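Protein synthesis inhibitor, putative (Thermotoga maritima, PDB 2B33) probably acts as a deaminase of the RutC (YjgF/UK114) family, is found as an assembly of three chains, and can bind calcium. Local coordinates at residues A[44-49]-A[60-65]; A[39-44]-A[68-73]; A[90-95]-A[121-126]; A[17-22]-A[29-34]; A[35-40]-A[134-139]. All blocks are in the same frame, centred on the assembly; numbering follows the deposited sequence.

Interaction 1: residues A[44-49]-A[60-65]. With EDO (1,2-ethanediol), chain D.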
# COMPACT_ATOMS: atom_id res chain seq x y z
N GLN A 44 0.19 7.43 9.85
CA GLN A 44 0.02 8.26 11.04
C GLN A 44 -1.12 7.75 11.89
O GLN A 44 -2.17 7.39 11.36
CB GLN A 44 -0.22 9.72 10.62
CG GLN A 44 0.95 10.34 9.86
CD GLN A 44 2.24 10.30 10.65
OE1 GLN A 44 2.32 10.82 11.76
NE2 GLN A 44 3.26 9.67 10.08
N ILE A 45 -0.91 7.74 13.20
CA ILE A 45 -1.90 7.28 14.17
C ILE A 45 -2.29 8.47 15.05
O ILE A 45 -1.57 9.47 15.06
CB ILE A 45 -1.38 6.05 14.98
CG1 ILE A 45 -0.06 6.36 15.71
CG2 ILE A 45 -1.20 4.88 14.05
CD1 ILE A 45 0.39 5.28 16.67
N PRO A 46 -3.46 8.40 15.74
CA PRO A 46 -3.89 9.52 16.58
C PRO A 46 -3.06 9.71 17.85
O PRO A 46 -3.51 9.39 18.95
CB PRO A 46 -5.36 9.17 16.89
CG PRO A 46 -5.44 7.72 16.77
CD PRO A 46 -4.46 7.32 15.72
N ILE A 47 -1.85 10.23 17.66
CA ILE A 47 -0.92 10.54 18.74
C ILE A 47 -0.65 12.03 18.69
O ILE A 47 -0.45 12.59 17.61
CB ILE A 47 0.42 9.75 18.62
CG1 ILE A 47 0.22 8.34 19.18
CG2 ILE A 47 1.56 10.43 19.41
CD1 ILE A 47 1.42 7.42 19.07
N ASP A 48 -0.64 12.66 19.86
CA ASP A 48 -0.33 14.08 19.98
C ASP A 48 1.20 14.23 19.95
O ASP A 48 1.88 13.62 20.77
CB ASP A 48 -0.92 14.63 21.27
CG ASP A 48 -0.80 16.14 21.38
OD1 ASP A 48 0.31 16.65 21.60
OD2 ASP A 48 -1.85 16.81 21.28
N PRO A 49 1.74 15.01 18.98
CA PRO A 49 3.20 15.21 18.86
C PRO A 49 3.96 15.78 20.07
O PRO A 49 5.15 15.52 20.20
CB PRO A 49 3.32 16.21 17.71
CG PRO A 49 2.07 16.11 16.97
CD PRO A 49 1.01 15.71 17.91
N GLU A 60 -13.93 11.21 15.00
CA GLU A 60 -13.66 12.46 14.30
C GLU A 60 -12.40 13.13 14.88
O GLU A 60 -11.54 13.60 14.14
CB GLU A 60 -14.86 13.40 14.35
CG GLU A 60 -16.11 12.93 13.57
CD GLU A 60 -17.11 12.09 14.37
OE1 GLU A 60 -16.72 11.36 15.32
OE2 GLU A 60 -18.31 12.16 14.03
N GLU A 61 -12.31 13.15 16.21
CA GLU A 61 -11.15 13.70 16.92
C GLU A 61 -9.87 12.91 16.64
O GLU A 61 -8.80 13.50 16.54
CB GLU A 61 -11.44 13.74 18.43
CG GLU A 61 -12.53 14.75 18.80
CD GLU A 61 -12.93 14.74 20.26
OE1 GLU A 61 -12.54 13.80 20.99
OE2 GLU A 61 -13.64 15.68 20.68
N LYS A 62 -9.99 11.59 16.52
CA LYS A 62 -8.84 10.74 16.19
C LYS A 62 -8.39 10.94 14.74
O LYS A 62 -7.20 11.02 14.47
CB LYS A 62 -9.14 9.28 16.50
CG LYS A 62 -9.31 9.01 18.00
CD LYS A 62 -9.84 7.64 18.29
CE LYS A 62 -10.20 7.51 19.76
NZ LYS A 62 -10.93 6.27 20.07
N THR A 63 -9.35 11.05 13.82
CA THR A 63 -9.06 11.30 12.40
C THR A 63 -8.44 12.69 12.20
O THR A 63 -7.59 12.88 11.32
CB THR A 63 -10.35 11.22 11.55
OG1 THR A 63 -11.00 9.97 11.77
CG2 THR A 63 -10.06 11.37 10.05
N GLU A 64 -8.89 13.65 12.99
CA GLU A 64 -8.36 15.01 12.94
C GLU A 64 -6.87 15.02 13.28
O GLU A 64 -6.09 15.70 12.63
CB GLU A 64 -9.10 15.90 13.94
CG GLU A 64 -8.66 17.37 13.93
CD GLU A 64 -9.37 18.20 14.98
OE1 GLU A 64 -9.81 17.65 16.02
OE2 GLU A 64 -9.45 19.42 14.78
N ARG A 65 -6.51 14.28 14.33
CA ARG A 65 -5.13 14.16 14.79
C ARG A 65 -4.26 13.48 13.75
O ARG A 65 -3.17 13.97 13.43
CB ARG A 65 -5.10 13.38 16.11
CG ARG A 65 -3.77 13.30 16.83
CD ARG A 65 -3.28 14.67 17.31
NE ARG A 65 -2.54 15.42 16.28
CZ ARG A 65 -2.13 16.68 16.39
NH1 ARG A 65 -2.39 17.41 17.48
NH2 ARG A 65 -1.45 17.24 15.39
C1 EDO D . -11.44 20.12 11.79
O1 EDO D . -10.08 19.96 12.19
C2 EDO D . -11.91 18.85 11.07
O2 EDO D . -13.23 18.48 11.52

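Interaction 2: residues A[39-44]-A[68-73]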
# COMPACT_ATOMS: atom_id res chain seq x y z
N MET A 39 7.09 12.36 -2.28
CA MET A 39 7.18 12.12 -0.83
C MET A 39 6.38 10.88 -0.45
O MET A 39 5.24 10.74 -0.88
CB MET A 39 6.68 13.31 -0.01
CG MET A 39 6.63 13.01 1.51
SD MET A 39 6.11 14.35 2.58
CE MET A 39 7.48 15.47 2.47
N PHE A 40 6.96 10.02 0.38
CA PHE A 40 6.30 8.82 0.88
C PHE A 40 6.13 9.00 2.38
O PHE A 40 7.10 8.93 3.11
CB PHE A 40 7.15 7.58 0.58
CG PHE A 40 7.33 7.29 -0.89
CD1 PHE A 40 8.35 7.92 -1.61
CD2 PHE A 40 6.52 6.38 -1.54
CE1 PHE A 40 8.52 7.65 -2.97
CE2 PHE A 40 6.69 6.10 -2.89
CZ PHE A 40 7.70 6.73 -3.60
N VAL A 41 4.90 9.24 2.84
CA VAL A 41 4.62 9.48 4.26
C VAL A 41 4.25 8.18 5.00
O VAL A 41 3.49 7.35 4.48
CB VAL A 41 3.48 10.50 4.46
CG1 VAL A 41 3.26 10.79 5.94
CG2 VAL A 41 3.78 11.81 3.71
N SER A 42 4.79 8.04 6.21
CA SER A 42 4.54 6.89 7.07
C SER A 42 3.12 6.95 7.63
O SER A 42 2.56 8.03 7.79
CB SER A 42 5.53 6.87 8.24
OG SER A 42 6.82 6.51 7.81
N GLY A 43 2.54 5.79 7.92
CA GLY A 43 1.18 5.72 8.46
C GLY A 43 1.10 6.47 9.78
O GLY A 43 1.87 6.18 10.69
N GLN A 44 0.19 7.43 9.85
CA GLN A 44 0.02 8.26 11.04
C GLN A 44 -1.12 7.75 11.89
O GLN A 44 -2.17 7.39 11.36
CB GLN A 44 -0.22 9.72 10.62
CG GLN A 44 0.95 10.34 9.86
CD GLN A 44 2.24 10.30 10.65
OE1 GLN A 44 2.32 10.82 11.76
NE2 GLN A 44 3.26 9.67 10.08
N GLU A 68 -3.84 15.84 10.88
CA GLU A 68 -2.97 16.94 11.31
C GLU A 68 -1.51 16.50 11.32
O GLU A 68 -0.63 17.27 10.94
CB GLU A 68 -3.37 17.51 12.68
CG GLU A 68 -4.54 18.50 12.65
CD GLU A 68 -4.23 19.79 11.86
OE1 GLU A 68 -3.10 20.32 11.95
OE2 GLU A 68 -5.14 20.29 11.16
N ASN A 69 -1.26 15.27 11.75
CA ASN A 69 0.08 14.70 11.73
C ASN A 69 0.57 14.57 10.29
O ASN A 69 1.70 14.94 9.98
CB ASN A 69 0.11 13.34 12.44
CG ASN A 69 -0.10 13.45 13.94
OD1 ASN A 69 0.04 14.52 14.52
ND2 ASN A 69 -0.42 12.33 14.58
N LEU A 70 -0.29 14.03 9.42
CA LEU A 70 0.02 13.89 7.98
C LEU A 70 0.34 15.24 7.35
O LEU A 70 1.33 15.37 6.62
CB LEU A 70 -1.16 13.25 7.23
CG LEU A 70 -1.08 13.16 5.70
CD1 LEU A 70 0.14 12.38 5.25
CD2 LEU A 70 -2.35 12.54 5.11
N LYS A 71 -0.49 16.24 7.63
CA LYS A 71 -0.33 17.60 7.11
C LYS A 71 0.98 18.27 7.55
O LYS A 71 1.64 18.95 6.76
CB LYS A 71 -1.52 18.46 7.54
CG LYS A 71 -1.55 19.87 6.96
CD LYS A 71 -2.81 20.60 7.38
CE LYS A 71 -2.85 21.99 6.79
NZ LYS A 71 -4.07 22.72 7.20
N ALA A 72 1.33 18.10 8.82
CA ALA A 72 2.57 18.63 9.37
C ALA A 72 3.79 18.03 8.68
O ALA A 72 4.75 18.74 8.41
CB ALA A 72 2.63 18.34 10.85
N ILE A 73 3.75 16.73 8.39
CA ILE A 73 4.86 16.03 7.72
C ILE A 73 5.02 16.52 6.28
O ILE A 73 6.13 16.81 5.85
CB ILE A 73 4.67 14.49 7.76
CG1 ILE A 73 4.77 14.01 9.21
CG2 ILE A 73 5.76 13.78 6.94
CD1 ILE A 73 4.21 12.63 9.46

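Interaction 3: residues A[90-95]-A[121-126]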
# COMPACT_ATOMS: atom_id res chain seq x y z
N PHE A 90 -6.45 2.85 7.04
CA PHE A 90 -6.59 1.58 7.73
C PHE A 90 -7.45 1.89 8.94
O PHE A 90 -7.26 2.95 9.55
CB PHE A 90 -5.25 1.05 8.22
CG PHE A 90 -4.24 0.83 7.13
CD1 PHE A 90 -4.29 -0.32 6.34
CD2 PHE A 90 -3.23 1.76 6.92
CE1 PHE A 90 -3.35 -0.53 5.34
CE2 PHE A 90 -2.28 1.55 5.92
CZ PHE A 90 -2.34 0.40 5.12
N THR A 91 -8.38 0.99 9.27
CA THR A 91 -9.23 1.11 10.46
C THR A 91 -9.44 -0.26 11.08
O THR A 91 -9.00 -1.26 10.53
CB THR A 91 -10.64 1.74 10.15
OG1 THR A 91 -11.32 0.97 9.16
CG2 THR A 91 -10.50 3.15 9.67
N THR A 92 -10.07 -0.30 12.24
CA THR A 92 -10.42 -1.57 12.88
C THR A 92 -11.89 -1.92 12.61
O THR A 92 -12.31 -3.04 12.89
CB THR A 92 -10.15 -1.55 14.40
OG1 THR A 92 -10.70 -0.35 14.97
CG2 THR A 92 -8.66 -1.61 14.65
N SER A 93 -12.64 -0.98 12.03
CA SER A 93 -14.05 -1.19 11.73
C SER A 93 -14.55 -0.27 10.63
O SER A 93 -14.26 0.92 10.65
CB SER A 93 -14.88 -0.91 12.97
OG SER A 93 -16.27 -1.01 12.68
N MET A 94 -15.34 -0.82 9.71
CA MET A 94 -15.96 -0.02 8.65
C MET A 94 -17.09 0.89 9.14
O MET A 94 -17.49 1.81 8.40
CB MET A 94 -16.43 -0.89 7.48
CG MET A 94 -15.31 -1.35 6.59
SD MET A 94 -14.43 0.03 5.84
CE MET A 94 -13.07 -0.84 5.17
N ASP A 95 -17.59 0.64 10.36
CA ASP A 95 -18.59 1.50 11.01
C ASP A 95 -18.15 2.97 11.07
O ASP A 95 -19.00 3.86 11.14
CB ASP A 95 -18.85 1.04 12.46
CG ASP A 95 -19.48 -0.32 12.54
OD1 ASP A 95 -19.85 -0.85 11.48
OD2 ASP A 95 -19.59 -0.86 13.66
N ALA A 121 -7.25 -6.06 11.26
CA ALA A 121 -7.50 -6.69 12.56
C ALA A 121 -7.01 -5.87 13.76
O ALA A 121 -7.68 -5.83 14.78
CB ALA A 121 -6.87 -8.07 12.60
N GLN A 122 -5.85 -5.22 13.62
CA GLN A 122 -5.24 -4.49 14.72
C GLN A 122 -4.21 -3.48 14.19
O GLN A 122 -3.56 -3.74 13.18
CB GLN A 122 -4.58 -5.51 15.66
CG GLN A 122 -3.83 -4.99 16.87
CD GLN A 122 -3.36 -6.13 17.77
OE1 GLN A 122 -3.05 -7.23 17.30
NE2 GLN A 122 -3.29 -5.86 19.07
N LEU A 123 -4.09 -2.35 14.89
CA LEU A 123 -3.18 -1.27 14.52
C LEU A 123 -2.19 -0.99 15.66
O LEU A 123 -2.39 -1.49 16.78
CB LEU A 123 -3.98 -0.01 14.16
CG LEU A 123 -4.81 -0.02 12.86
CD1 LEU A 123 -5.77 1.16 12.79
CD2 LEU A 123 -3.90 -0.03 11.62
N PRO A 124 -1.08 -0.26 15.39
CA PRO A 124 -0.12 0.06 16.45
C PRO A 124 -0.77 0.77 17.65
O PRO A 124 -1.70 1.55 17.46
CB PRO A 124 0.86 1.01 15.75
CG PRO A 124 0.81 0.59 14.34
CD PRO A 124 -0.63 0.28 14.09
N ARG A 125 -0.31 0.45 18.86
CA ARG A 125 -0.84 1.03 20.10
C ARG A 125 -2.34 0.76 20.28
O ARG A 125 -3.01 1.44 21.05
CB ARG A 125 -0.59 2.56 20.14
CG ARG A 125 0.85 3.02 19.95
CD ARG A 125 1.67 2.86 21.21
NE ARG A 125 1.31 3.87 22.22
CZ ARG A 125 1.77 5.12 22.27
NH1 ARG A 125 2.63 5.59 21.37
NH2 ARG A 125 1.35 5.93 23.25
N ASN A 126 -2.87 -0.26 19.58
CA ASN A 126 -4.30 -0.59 19.54
C ASN A 126 -5.23 0.57 19.10
O ASN A 126 -6.38 0.66 19.55
CB ASN A 126 -4.77 -1.25 20.87
CG ASN A 126 -4.39 -2.72 20.98
OD1 ASN A 126 -4.63 -3.51 20.07
ND2 ASN A 126 -3.83 -3.09 22.12

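Interaction 4: residues A[17-22]-A[29-34]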
# COMPACT_ATOMS: atom_id res chain seq x y z
N VAL A 17 12.32 13.47 6.27
CA VAL A 17 11.59 14.52 6.98
C VAL A 17 11.50 14.21 8.48
O VAL A 17 11.00 13.15 8.86
CB VAL A 17 10.16 14.70 6.42
CG1 VAL A 17 9.35 15.75 7.22
CG2 VAL A 17 10.23 15.10 4.97
N GLU A 18 11.98 15.15 9.29
CA GLU A 18 11.93 15.06 10.74
C GLU A 18 11.33 16.38 11.22
O GLU A 18 11.90 17.45 10.96
CB GLU A 18 13.32 14.89 11.34
CG GLU A 18 14.17 13.81 10.69
CD GLU A 18 15.53 13.68 11.33
OE1 GLU A 18 15.68 13.99 12.53
OE2 GLU A 18 16.46 13.24 10.62
N THR A 19 10.18 16.31 11.88
CA THR A 19 9.51 17.49 12.41
C THR A 19 8.92 17.19 13.78
O THR A 19 8.42 16.08 14.03
CB THR A 19 8.41 18.02 11.44
OG1 THR A 19 7.75 19.16 12.03
CG2 THR A 19 7.36 16.96 11.09
N ASP A 20 8.99 18.18 14.67
CA ASP A 20 8.39 18.08 16.01
C ASP A 20 6.86 18.29 15.99
O ASP A 20 6.19 18.09 17.01
CB ASP A 20 9.06 19.04 17.01
CG ASP A 20 8.99 20.50 16.58
OD1 ASP A 20 8.99 20.77 15.36
OD2 ASP A 20 8.96 21.39 17.47
N LYS A 21 6.32 18.68 14.83
CA LYS A 21 4.88 18.90 14.63
C LYS A 21 4.10 17.61 14.33
O LYS A 21 2.87 17.63 14.24
CB LYS A 21 4.64 19.97 13.54
N ALA A 22 4.81 16.49 14.15
CA ALA A 22 4.20 15.17 14.01
C ALA A 22 4.95 14.26 14.98
O ALA A 22 6.09 14.57 15.34
CB ALA A 22 4.31 14.66 12.60
N TYR A 29 12.59 3.83 11.27
CA TYR A 29 11.84 4.40 10.15
C TYR A 29 11.79 5.93 10.31
O TYR A 29 12.15 6.46 11.36
CB TYR A 29 10.42 3.81 10.07
CG TYR A 29 9.46 4.27 11.15
CD1 TYR A 29 9.51 3.74 12.43
CD2 TYR A 29 8.49 5.23 10.87
CE1 TYR A 29 8.62 4.16 13.41
CE2 TYR A 29 7.60 5.65 11.84
CZ TYR A 29 7.67 5.12 13.10
OH TYR A 29 6.78 5.54 14.07
N SER A 30 11.38 6.61 9.24
CA SER A 30 11.27 8.06 9.20
C SER A 30 9.81 8.44 9.01
O SER A 30 9.03 7.63 8.51
CB SER A 30 12.10 8.63 8.03
OG SER A 30 13.46 8.27 8.15
N GLN A 31 9.44 9.66 9.41
CA GLN A 31 8.07 10.16 9.24
C GLN A 31 7.72 10.18 7.75
O GLN A 31 6.61 9.83 7.36
CB GLN A 31 7.92 11.57 9.83
CG GLN A 31 8.03 11.63 11.35
CD GLN A 31 8.14 13.04 11.88
OE1 GLN A 31 8.69 13.92 11.22
NE2 GLN A 31 7.64 13.26 13.10
N ALA A 32 8.68 10.60 6.93
CA ALA A 32 8.54 10.56 5.48
C ALA A 32 9.90 10.55 4.82
O ALA A 32 10.91 10.79 5.47
CB ALA A 32 7.71 11.73 5.00
N VAL A 33 9.92 10.22 3.53
CA VAL A 33 11.13 10.21 2.72
C VAL A 33 10.81 10.93 1.42
O VAL A 33 9.86 10.56 0.73
CB VAL A 33 11.61 8.78 2.39
CG1 VAL A 33 12.89 8.80 1.53
CG2 VAL A 33 11.86 7.99 3.66
N VAL A 34 11.61 11.94 1.09
CA VAL A 34 11.44 12.70 -0.13
C VAL A 34 12.52 12.28 -1.12
O VAL A 34 13.71 12.35 -0.80
CB VAL A 34 11.52 14.23 0.14
CG1 VAL A 34 11.48 15.05 -1.17
CG2 VAL A 34 10.39 14.65 1.07
O HOH W 1 11.57 11.50 10.69

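Interaction 5: residues A[35-40]-A[134-139]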
# COMPACT_ATOMS: atom_id res chain seq x y z
N VAL A 35 12.10 11.85 -2.30
CA VAL A 35 13.01 11.47 -3.38
C VAL A 35 12.53 12.20 -4.64
O VAL A 35 11.42 11.96 -5.12
CB VAL A 35 13.14 9.92 -3.55
CG1 VAL A 35 11.79 9.23 -3.73
CG2 VAL A 35 14.11 9.58 -4.69
N GLY A 36 13.36 13.11 -5.14
CA GLY A 36 13.02 13.91 -6.31
C GLY A 36 11.84 14.81 -5.96
O GLY A 36 11.89 15.53 -4.97
N ASN A 37 10.78 14.72 -6.76
CA ASN A 37 9.55 15.48 -6.51
C ASN A 37 8.48 14.68 -5.76
O ASN A 37 7.35 15.16 -5.64
CB ASN A 37 8.99 16.06 -7.83
CG ASN A 37 8.40 15.00 -8.79
OD1 ASN A 37 8.44 13.80 -8.54
ND2 ASN A 37 7.85 15.48 -9.90
N MET A 38 8.83 13.48 -5.27
CA MET A 38 7.90 12.59 -4.56
C MET A 38 8.16 12.45 -3.07
O MET A 38 9.31 12.38 -2.66
CB MET A 38 8.03 11.17 -5.12
CG MET A 38 7.70 11.01 -6.58
SD MET A 38 7.72 9.28 -7.07
CE MET A 38 6.35 8.56 -6.15
N MET A 39 7.09 12.36 -2.28
CA MET A 39 7.18 12.12 -0.83
C MET A 39 6.38 10.88 -0.45
O MET A 39 5.24 10.74 -0.88
CB MET A 39 6.68 13.31 -0.01
CG MET A 39 6.63 13.01 1.51
SD MET A 39 6.11 14.35 2.58
CE MET A 39 7.48 15.47 2.47
N PHE A 40 6.96 10.02 0.38
CA PHE A 40 6.30 8.82 0.88
C PHE A 40 6.13 9.00 2.38
O PHE A 40 7.10 8.93 3.11
CB PHE A 40 7.15 7.58 0.58
CG PHE A 40 7.33 7.29 -0.89
CD1 PHE A 40 8.35 7.92 -1.61
CD2 PHE A 40 6.52 6.38 -1.54
CE1 PHE A 40 8.52 7.65 -2.97
CE2 PHE A 40 6.69 6.10 -2.89
CZ PHE A 40 7.70 6.73 -3.60
N ILE A 134 1.08 8.98 -0.34
CA ILE A 134 2.16 9.28 -1.28
C ILE A 134 1.75 10.61 -1.87
O ILE A 134 0.57 10.83 -2.14
CB ILE A 134 2.32 8.22 -2.41
CG1 ILE A 134 2.74 6.87 -1.81
CG2 ILE A 134 3.40 8.68 -3.42
CD1 ILE A 134 2.71 5.68 -2.76
N ALA A 135 2.73 11.51 -2.04
CA ALA A 135 2.51 12.83 -2.60
C ALA A 135 3.53 13.08 -3.70
O ALA A 135 4.63 12.54 -3.67
CB ALA A 135 2.63 13.89 -1.52
N VAL A 136 3.13 13.88 -4.69
CA VAL A 136 3.98 14.26 -5.81
C VAL A 136 3.66 15.71 -6.12
O VAL A 136 2.49 16.10 -6.11
CB VAL A 136 3.72 13.40 -7.08
CG1 VAL A 136 4.75 13.71 -8.16
CG2 VAL A 136 3.74 11.90 -6.75
N LYS A 137 4.69 16.51 -6.39
CA LYS A 137 4.49 17.94 -6.67
C LYS A 137 5.21 18.34 -7.96
O LYS A 137 5.78 17.48 -8.64
CB LYS A 137 4.92 18.79 -5.47
CG LYS A 137 6.43 18.95 -5.23
CD LYS A 137 6.72 19.77 -3.97
CE LYS A 137 6.02 21.14 -3.98
NZ LYS A 137 6.57 22.10 -3.01
N GLU A 138 5.16 19.64 -8.29
CA GLU A 138 5.77 20.21 -9.50
C GLU A 138 5.05 19.68 -10.76
O GLU A 138 4.02 18.99 -10.65
CB GLU A 138 7.31 19.99 -9.55
CG GLU A 138 8.15 20.57 -8.40
CD GLU A 138 7.77 21.98 -7.97
OE1 GLU A 138 7.51 22.84 -8.84
OE2 GLU A 138 7.75 22.23 -6.74
N GLY A 139 5.55 20.03 -11.95
CA GLY A 139 4.97 19.56 -13.20
C GLY A 139 5.63 20.18 -14.41
O GLY A 139 6.85 20.36 -14.45

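Interaction 1: residues A[44-49]-A[60-65]
This is a loop-on-helix contact, apolar at one end and charged at the other, in which residues 44-49, running out of strand 38-44, lie against the first turns of helix 59-76. The backbones come nearest at Pro46 and Lys62, with 5.1 Å between their CA atoms. Pro46 is the centre of an inverse gamma turn, closed by the N-H of Ile47 on the carbonyl of Ile45 (N to O 2.7 Å). That tight bend sets the proline ring obliquely across Lys62, with CB of Pro46 3.6 Å from O of Lys62. Beyond CG the lysine runs extended away from the loop, and its NZ forms a salt bridge with Glu128.

Arg65 supplies the largest share of the contact. Its CG is anti to the backbone N (chi1 -173°), which lays it 3.5 Å from O of Ile47; bends at chi2 and chi3 then carry the guanidinium to Pro49. There CD of Pro49 stands over the centre of one face, 3.6 Å from CZ of Arg65. Asp48 crosses obliquely, and its salt bridge is long, OD2 to NH1 of Arg65 being 3.9 Å, with the two planes 73° apart. Firmer bonds hold OD1 of Asp48, which accepts from the backbone N-H groups of Glu50 and Thr51. On the helix, ethanediol, probably from the crystallisation liquor, donates from O1 to OE2 of Glu64. Arg65 probably favours the ionised carboxylate of Asp48, which fits the role of this loop: Asp48 and Glu50 belong to a calcium site seen in this protein, though no calcium is bound to this chain.

Interaction 2: residues A[39-44]-A[68-73]
Strand 39-44 and helix 68-73 run nearly antiparallel, their N-to-C directions 163° apart and their axes 8.7 Å apart at closest approach, with Gln44 and Leu70 as the nearest backbone pair. Every side chain that meets across this gap is buried. Val41 takes the middle of the strand: its CG1, anti to the backbone N, reaches 3.6 Å from CD1 of Leu70 and also touches CG2 of Ile73. Toward the start of the strand, Met39 extends through chi2 and bends only at chi3, which brings its CE to 3.9 Å from O of Ile73. Such helix-on-sheet packing belongs to a beta-alpha-beta crossover: helix 59-76 connects strand 38-44 to strand 84-91, which runs parallel to it with strand 129-136 in between. The other face of strand 38-44 is turned to a second subunit, where Phe40 packs on Val85 of that chain.

Gln44 brings a polar group into this apolar layer. Bent at chi2, it curls back so that NE2 of Gln44 donates to O of Ser42 at 2.9 Å, a fairly straight bond (159°) that fixes the rotation of the amide. CD1 of Ile73 meets the amide tip to tip, 3.2 Å from NE2 of Gln44. OE1 of Gln44 lies 3.4 Å from CB of Asn69, whose own amide is turned almost perpendicular and whose ND2 donates to O of Ile47.

Interaction 3: residues A[90-95]-A[121-126]
Leu123 carries this contact, since its two methyl groups divide the work of meeting the end of strand 84-91. Its first torsion, with CG anti to the carbonyl carbon (chi1 -70°), acts together with chi2 (168°) to set the two methyls. CD2 of Leu123 meets CB of Phe90 at 3.8 Å. CD1 of Leu123 rests 4.0 Å from O of Phe90 and 4.2 Å from CA of Thr91. Phe90 starts toward the leucine at CB, but its ring then leads away, and the side chain also packs on Val118, Val120 and Glu132, so that the methylene and not the ring makes the touch. CG2 of Thr92 makes only a loose touch, 4.3 Å from O of Ala121. No hydrogen bond crosses between the segments.

Each segment is instead braced from within. In 90-95, OG of Ser93 accepts from N of Asp95 at 3.1 Å, an ST turn. In 121-126, Gln122 stretches out with CG anti to the backbone N, and its NE2 donates to OD1 of Asn126 at 2.9 Å. This bond is straight (160°) and arrives on a lone pair in the carbonyl plane, so both amides are held in orientation. The remaining oxygen, OE1 of Gln122, accepts from the backbone N of Met94 of a second subunit. Leu123 likewise packs on Val118 of that subunit, while N of Met94 of this chain donates the equivalent bond to OE1 of Gln122 of the third subunit. The contact is thus a strand end packed against a loop that reaches across a subunit boundary, part of the cyclic trimer characteristic of the YjgF family.

Interaction 4: residues A[17-22]-A[29-34]
The flat group at the centre is the carboxamide of Gln31, and its two bonds to Thr19 lie in plane. OE1 of Gln31 accepts from N of Thr19 at 2.9 Å, the donor arriving on a lone pair in the carbonyl plane. NE2 of Gln31 donates to O of Thr19 at 3.1 Å, a straight bond (162°) with the acceptor close to the amide plane. One residue's N-H and C=O are therefore both read by one amide, which fixes its rotation and fits the amide as modelled. NE2 also donates to O of Pro23. Methyl groups press beside the polar atoms: CG2 of Thr19 is 3.3 Å from OE1 of Gln31, and CB of Ala22 is 3.6 Å from NE2 of Gln31.

Gln31 spans the gap because its chain is extended beyond CG. An alanine here would remove the whole amide and would probably leave the backbone of Thr19 without these two partners, loosening the turn that Thr19 begins. That turn, type I from Thr19 to Ala22, has its own brace, an ST turn in which OG1 of Thr19 accepts from N of Lys21.

Nearer the sheet, N of Val17 donates to O of Ala32 at 3.1 Å, and CG2 of Val17 touches CG2 of Val34 at 3.9 Å. Between the Val17-Ala32 bond and the amide, a water donates to O of Val17 and accepts from N of Gln31. The loop leaving strand 15-17, outermost of the sheet within this chain, is thus tied to residues 29-34 by a side-chain amide and a water.

Interaction 5: residues A[35-40]-A[134-139]
Ile134 traces the contact from backbone to tip. Its CB lies 4.1 Å from O of Met39. CG2, anti to the backbone N, reaches 4.0 Å from CE of Met38, the end of a chain that bends at chi3. On the other branch, CG1 of Ile134 comes 3.8 Å from CD2 of the Phe40 ring, and at the tip CD1 of Ile134 is 4.0 Å from CE2 of Phe40. Isoleucine and phenylalanine lie side by side, pointing the same way, and Ile134 also packs on Phe40 of the third subunit. An alanine here would lose both branches beyond CB and would probably weaken the packing of Phe40 and Met38 as well as that subunit contact.

Beneath the side chains, strands 38-40 and 134-136 run antiparallel (167°) as neighbours in the mixed sheet, joining an early strand to the last one. Met39 and Ala135 form the hydrogen-bonded pair: N of Met39 to O of Ala135 is 2.8 Å and nearly straight (172°), and N of Ala135 to O of Met39 is 2.9 Å. Met38 with Val136 and Phe40 with Ile134 are the flanking non-hydrogen-bonded pairs, their side chains on one face, while Met39 and Ala135 point to the other, against Leu74 of helix 59-76. Strand 38-44 enters through a type II' turn, Val35 to Met38, the tight hairpin that links it to strand 32-35; Gly36 takes the positive phi there. Just outside the paired residues, after Val136 and before Met38, N of Lys137 donates to O of Asn37 at 3.1 Å, while NZ of Lys137 turns away to bond O of Gly78.

Along the chain, interaction 4 closes first; interactions 2 and 5 then start from overlapping parts of strand 38-44, sharing Met39 and Phe40. Interaction 1 is nested within the loop closed by interaction 2, and interaction 3 within that of interaction 5. Interactions 2 and 4 are closest, their centres about 7 Å apart, whereas the centres of interactions 3 and 5 lie about 28 Å apart, on opposite sides of the chain's centre. Helix 59-76 serves both 1 and 2, and Asn69 on it ties the helix to the calcium-site loop. Interactions 2 to 5 reach one sheet and also touch a second subunit, so core and trimer interface are built from the same strands.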